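Local coordinates for putative molybdenum cofactor biosynthesis protein (Corynebacterium diphtheriae, PDB 2G2C) that probably takes part in molybdenum cofactor biosynthesis, where its family fold is consistent with binding molybdopterin, at residues A[4-16]-A[65-78]. Numbering follows the deposited sequence.
Sequences MHIKSAIIVVSDR and ALKQGARFIITAGG
A9 and I73 sit abreast in neighbouring parallel strands, 5-13 and 72-76, and illustrate how such a pair shares its hydrogen bonds: one strand uses both polar groups of alternate residues. The N of A9 reaches F72 O at 2.8 Å, its O receives I74 N, and I11 repeats the pattern between I74 and A76. V13 N closes the series on A76 O with an almost straight bond (174°). At the other end K7 O is gripped twice, by R71 N at 2.7 Å and by F72 N, which lies in the carbonyl plane; the two bonds tie the start of strand 72-76, and R71 just before it, to a single carbonyl.

I11 shows how the side chains interlock. Its CB lies 4.0 Å from T75 CG2. With CG1 beside the backbone N (chi1 -60°) and the chain then extended, CD1 is carried back towards the start of the strands, where it meets I73 CG2 at 3.7 Å, the two side chains crossing at a slant. On this same face A9 CB touches A65 CB at 3.6 Å and also packs on A70, joining the end of helix 55-67 to the sheet; between A65 and A70 the chain leaves the helix at G69, through a Schellman motif.

The other face carries S8, I10 and V12. S8 OG donates to I6 O from above the carbonyl plane and lies at the edge of the F72 ring, 3.7 Å from CD2, while I10 CG1 runs alongside I74 CG2. Helix 26-34 packs over I10, V12 and F72. Strand 42-51, helix 55-67 and strand 72-76 link up as a beta-alpha-beta crossover that passes over strand 5-13, leaving it between the two: the Rossmann-like alpha/beta core of the MoCF_biosynth family, with a sodium ion bound close to G77.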
loop_
_atom_site.group_PDB
_atom_site.type_symbol
_atom_site.label_atom_id
_atom_site.label_comp_id
_atom_site.label_asym_id
_atom_site.label_seq_id
_atom_site.Cartn_x
_atom_site.Cartn_y
_atom_site.Cartn_z
HETATM N N MSE A 4 10.206 -17.014 5.151
HETATM C CA MSE A 4 9.468 -16.324 4.044
HETATM C C MSE A 4 9.753 -14.823 4.097
HETATM O O MSE A 4 9.195 -14.133 4.932
HETATM C CB MSE A 4 7.945 -16.621 4.112
HETATM C CG MSE A 4 7.041 -15.486 3.560
HETATM SE SE MSE A 4 5.234 -15.912 2.881
HETATM C CE MSE A 4 4.188 -16.194 4.548
ATOM N N HIS A 5 10.652 -14.343 3.235
ATOM C CA HIS A 5 10.951 -12.916 3.120
ATOM C C HIS A 5 10.031 -12.319 2.075
ATOM O O HIS A 5 10.023 -12.768 0.907
ATOM C CB HIS A 5 12.373 -12.688 2.618
ATOM C CG HIS A 5 13.385 -12.513 3.702
ATOM N ND1 HIS A 5 14.201 -11.403 3.777
ATOM C CD2 HIS A 5 13.738 -13.316 4.733
ATOM C CE1 HIS A 5 15.013 -11.529 4.813
ATOM N NE2 HIS A 5 14.751 -12.681 5.411
ATOM N N ILE A 6 9.269 -11.307 2.472
ATOM C CA ILE A 6 8.366 -10.656 1.541
ATOM C C ILE A 6 9.019 -9.349 1.102
ATOM O O ILE A 6 9.156 -8.413 1.902
ATOM C CB ILE A 6 6.985 -10.379 2.203
ATOM C CG1 ILE A 6 6.334 -11.686 2.706
ATOM C CG2 ILE A 6 6.072 -9.596 1.240
ATOM C CD1 ILE A 6 5.035 -11.476 3.540
ATOM N N LYS A 7 9.457 -9.298 -0.152
ATOM C CA LYS A 7 10.046 -8.074 -0.679
ATOM C C LYS A 7 8.972 -7.001 -0.724
ATOM O O LYS A 7 7.916 -7.177 -1.351
ATOM C CB LYS A 7 10.679 -8.289 -2.059
ATOM C CG LYS A 7 12.092 -8.860 -2.027
ATOM C CD LYS A 7 12.091 -10.317 -1.634
ATOM C CE LYS A 7 13.509 -10.864 -1.588
ATOM N NZ LYS A 7 13.626 -11.873 -0.507
ATOM N N SER A 8 9.254 -5.892 -0.050
ATOM C CA SER A 8 8.238 -4.872 0.209
ATOM C C SER A 8 8.644 -3.492 -0.227
ATOM O O SER A 8 9.832 -3.145 -0.204
ATOM C CB SER A 8 7.825 -4.830 1.689
ATOM O OG SER A 8 7.439 -6.120 2.148
ATOM N N ALA A 9 7.649 -2.685 -0.573
ATOM C CA ALA A 9 7.890 -1.277 -0.921
ATOM C C ALA A 9 6.889 -0.392 -0.243
ATOM O O ALA A 9 5.677 -0.727 -0.149
ATOM C CB ALA A 9 7.841 -1.044 -2.452
ATOM N N ILE A 10 7.379 0.755 0.197
ATOM C CA ILE A 10 6.494 1.790 0.749
ATOM C C ILE A 10 6.465 2.997 -0.184
ATOM O O ILE A 10 7.540 3.439 -0.675
ATOM C CB ILE A 10 6.957 2.224 2.166
ATOM C CG1 ILE A 10 6.820 1.024 3.139
ATOM C CG2 ILE A 10 6.255 3.553 2.604
ATOM C CD1 ILE A 10 7.503 1.219 4.485
ATOM N N ILE A 11 5.259 3.514 -0.421
ATOM C CA ILE A 11 5.094 4.719 -1.262
ATOM C C ILE A 11 4.246 5.720 -0.507
ATOM O O ILE A 11 3.050 5.488 -0.283
ATOM C CB ILE A 11 4.410 4.373 -2.611
ATOM C CG1 ILE A 11 5.288 3.360 -3.364
ATOM C CG2 ILE A 11 4.147 5.641 -3.403
ATOM C CD1 ILE A 11 4.572 2.645 -4.557
ATOM N N VAL A 12 4.884 6.789 -0.032
ATOM C CA VAL A 12 4.131 7.803 0.684
ATOM C C VAL A 12 3.733 8.899 -0.316
ATOM O O VAL A 12 4.570 9.444 -1.011
ATOM C CB VAL A 12 4.962 8.375 1.864
ATOM C CG1 VAL A 12 4.284 9.582 2.452
ATOM C CG2 VAL A 12 5.188 7.285 2.913
ATOM N N VAL A 13 2.440 9.183 -0.387
ATOM C CA VAL A 13 1.901 10.051 -1.419
ATOM C C VAL A 13 1.454 11.355 -0.731
ATOM O O VAL A 13 0.466 11.364 0.035
ATOM C CB VAL A 13 0.698 9.360 -2.144
ATOM C CG1 VAL A 13 0.125 10.242 -3.261
ATOM C CG2 VAL A 13 1.090 7.940 -2.673
ATOM N N SER A 14 2.203 12.432 -0.980
ATOM C CA SER A 14 1.954 13.694 -0.265
ATOM C C SER A 14 2.758 14.817 -0.847
ATOM O O SER A 14 3.969 14.716 -0.909
ATOM C CB SER A 14 2.405 13.552 1.196
ATOM O OG SER A 14 2.404 14.827 1.878
ATOM N N ASP A 15 2.076 15.870 -1.262
ATOM C CA ASP A 15 2.765 17.052 -1.770
ATOM C C ASP A 15 3.681 17.651 -0.700
ATOM O O ASP A 15 4.858 17.893 -0.976
ATOM C CB ASP A 15 1.748 18.063 -2.275
ATOM C CG ASP A 15 1.105 17.618 -3.584
ATOM O OD1 ASP A 15 1.698 16.751 -4.235
ATOM O OD2 ASP A 15 0.057 18.177 -3.975
ATOM N N ARG A 16 3.166 17.810 0.516
ATOM C CA ARG A 16 3.934 18.480 1.587
ATOM C C ARG A 16 5.129 17.651 2.048
ATOM O O ARG A 16 6.226 18.185 2.271
ATOM C CB ARG A 16 3.035 18.822 2.766
ATOM C CG ARG A 16 1.902 19.828 2.458
ATOM C CD ARG A 16 2.315 21.266 2.714
ATOM N NE ARG A 16 2.921 21.434 4.035
ATOM C CZ ARG A 16 3.294 22.599 4.561
ATOM N NH1 ARG A 16 3.132 23.736 3.885
ATOM N NH2 ARG A 16 3.833 22.625 5.777
ATOM N N ALA A 65 8.333 -0.197 -8.263
ATOM C CA ALA A 65 8.483 -1.187 -7.202
ATOM C C ALA A 65 8.232 -2.618 -7.701
ATOM O O ALA A 65 8.953 -3.554 -7.329
ATOM C CB ALA A 65 7.566 -0.867 -6.049
ATOM N N LEU A 66 7.205 -2.802 -8.539
ATOM C CA LEU A 66 6.925 -4.130 -9.099
ATOM C C LEU A 66 8.126 -4.633 -9.927
ATOM O O LEU A 66 8.463 -5.791 -9.849
ATOM C CB LEU A 66 5.669 -4.105 -9.961
ATOM C CG LEU A 66 4.371 -3.871 -9.168
ATOM C CD1 LEU A 66 3.264 -3.521 -10.172
ATOM C CD2 LEU A 66 3.945 -5.092 -8.350
ATOM N N LYS A 67 8.703 -3.766 -10.746
ATOM C CA LYS A 67 9.869 -4.131 -11.582
ATOM C C LYS A 67 11.039 -4.575 -10.717
ATOM O O LYS A 67 11.827 -5.477 -11.085
ATOM C CB LYS A 67 10.273 -2.940 -12.438
ATOM C CG LYS A 67 9.419 -2.777 -13.694
ATOM C CD LYS A 67 9.832 -1.570 -14.551
ATOM C CE LYS A 67 11.311 -1.494 -14.799
ATOM N NZ LYS A 67 11.587 -0.324 -15.703
ATOM N N GLN A 68 11.167 -3.923 -9.554
ATOM C CA GLN A 68 12.282 -4.236 -8.644
ATOM C C GLN A 68 12.031 -5.524 -7.862
ATOM O O GLN A 68 12.915 -6.002 -7.124
ATOM C CB GLN A 68 12.554 -3.052 -7.730
ATOM C CG GLN A 68 13.026 -1.843 -8.568
ATOM C CD GLN A 68 13.561 -0.664 -7.785
ATOM O OE1 GLN A 68 13.574 -0.650 -6.546
ATOM N NE2 GLN A 68 14.015 0.361 -8.526
ATOM N N GLY A 69 10.852 -6.112 -8.050
ATOM C CA GLY A 69 10.543 -7.393 -7.440
ATOM C C GLY A 69 9.692 -7.309 -6.176
ATOM O O GLY A 69 9.526 -8.322 -5.476
ATOM N N ALA A 70 9.183 -6.117 -5.833
ATOM C CA ALA A 70 8.321 -6.066 -4.631
ATOM C C ALA A 70 7.055 -6.901 -4.814
ATOM O O ALA A 70 6.389 -6.848 -5.863
ATOM C CB ALA A 70 7.950 -4.638 -4.326
ATOM N N ARG A 71 6.779 -7.696 -3.785
ATOM C CA ARG A 71 5.535 -8.476 -3.767
ATOM C C ARG A 71 4.497 -7.935 -2.770
ATOM O O ARG A 71 3.382 -8.407 -2.732
ATOM C CB ARG A 71 5.791 -9.972 -3.573
ATOM C CG ARG A 71 6.568 -10.561 -4.769
ATOM C CD ARG A 71 6.531 -12.068 -4.704
ATOM N NE ARG A 71 5.176 -12.611 -4.822
ATOM C CZ ARG A 71 4.773 -13.770 -4.299
ATOM N NH1 ARG A 71 5.645 -14.573 -3.644
ATOM N NH2 ARG A 71 3.487 -14.130 -4.440
ATOM N N PHE A 72 4.897 -6.931 -1.979
ATOM C CA PHE A 72 3.966 -6.267 -1.073
ATOM C C PHE A 72 4.268 -4.796 -1.209
ATOM O O PHE A 72 5.410 -4.383 -0.999
ATOM C CB PHE A 72 4.160 -6.732 0.378
ATOM C CG PHE A 72 3.307 -5.976 1.352
ATOM C CD1 PHE A 72 1.932 -5.934 1.199
ATOM C CD2 PHE A 72 3.864 -5.263 2.411
ATOM C CE1 PHE A 72 1.115 -5.213 2.093
ATOM C CE2 PHE A 72 3.036 -4.530 3.300
ATOM C CZ PHE A 72 1.685 -4.525 3.148
ATOM N N ILE A 73 3.274 -4.022 -1.637
ATOM C CA ILE A 73 3.432 -2.596 -1.809
ATOM C C ILE A 73 2.366 -1.936 -0.997
ATOM O O ILE A 73 1.178 -2.257 -1.167
ATOM C CB ILE A 73 3.254 -2.206 -3.306
ATOM C CG1 ILE A 73 4.345 -2.885 -4.147
ATOM C CG2 ILE A 73 3.280 -0.681 -3.454
ATOM C CD1 ILE A 73 4.225 -2.678 -5.676
ATOM N N ILE A 74 2.774 -1.039 -0.098
ATOM C CA ILE A 74 1.777 -0.302 0.695
ATOM C C ILE A 74 1.964 1.196 0.408
ATOM O O ILE A 74 3.082 1.697 0.458
ATOM C CB ILE A 74 1.841 -0.657 2.191
ATOM C CG1 ILE A 74 0.689 0.068 2.947
ATOM C CG2 ILE A 74 3.201 -0.343 2.765
ATOM C CD1 ILE A 74 0.221 -0.655 4.222
ATOM N N THR A 75 0.865 1.869 0.061
ATOM C CA THR A 75 0.884 3.311 -0.174
ATOM C C THR A 75 0.220 3.983 1.037
ATOM O O THR A 75 -0.625 3.381 1.727
ATOM C CB THR A 75 0.114 3.712 -1.455
ATOM O OG1 THR A 75 -1.288 3.393 -1.335
ATOM C CG2 THR A 75 0.687 2.958 -2.681
ATOM N N ALA A 76 0.578 5.243 1.269
ATOM C CA ALA A 76 -0.063 6.015 2.341
ATOM C C ALA A 76 -0.389 7.351 1.759
ATOM O O ALA A 76 0.542 8.083 1.406
ATOM C CB ALA A 76 0.909 6.147 3.555
ATOM N N GLY A 77 -1.683 7.687 1.676
ATOM C CA GLY A 77 -2.080 8.972 1.174
ATOM C C GLY A 77 -2.683 8.965 -0.217
ATOM O O GLY A 77 -2.583 7.986 -0.971
ATOM N N GLY A 78 -3.303 10.094 -0.540
ATOM C CA GLY A 78 -3.885 10.295 -1.875
ATOM C C GLY A 78 -5.186 9.556 -2.130
ATOM O O GLY A 78 -5.556 9.321 -3.281
#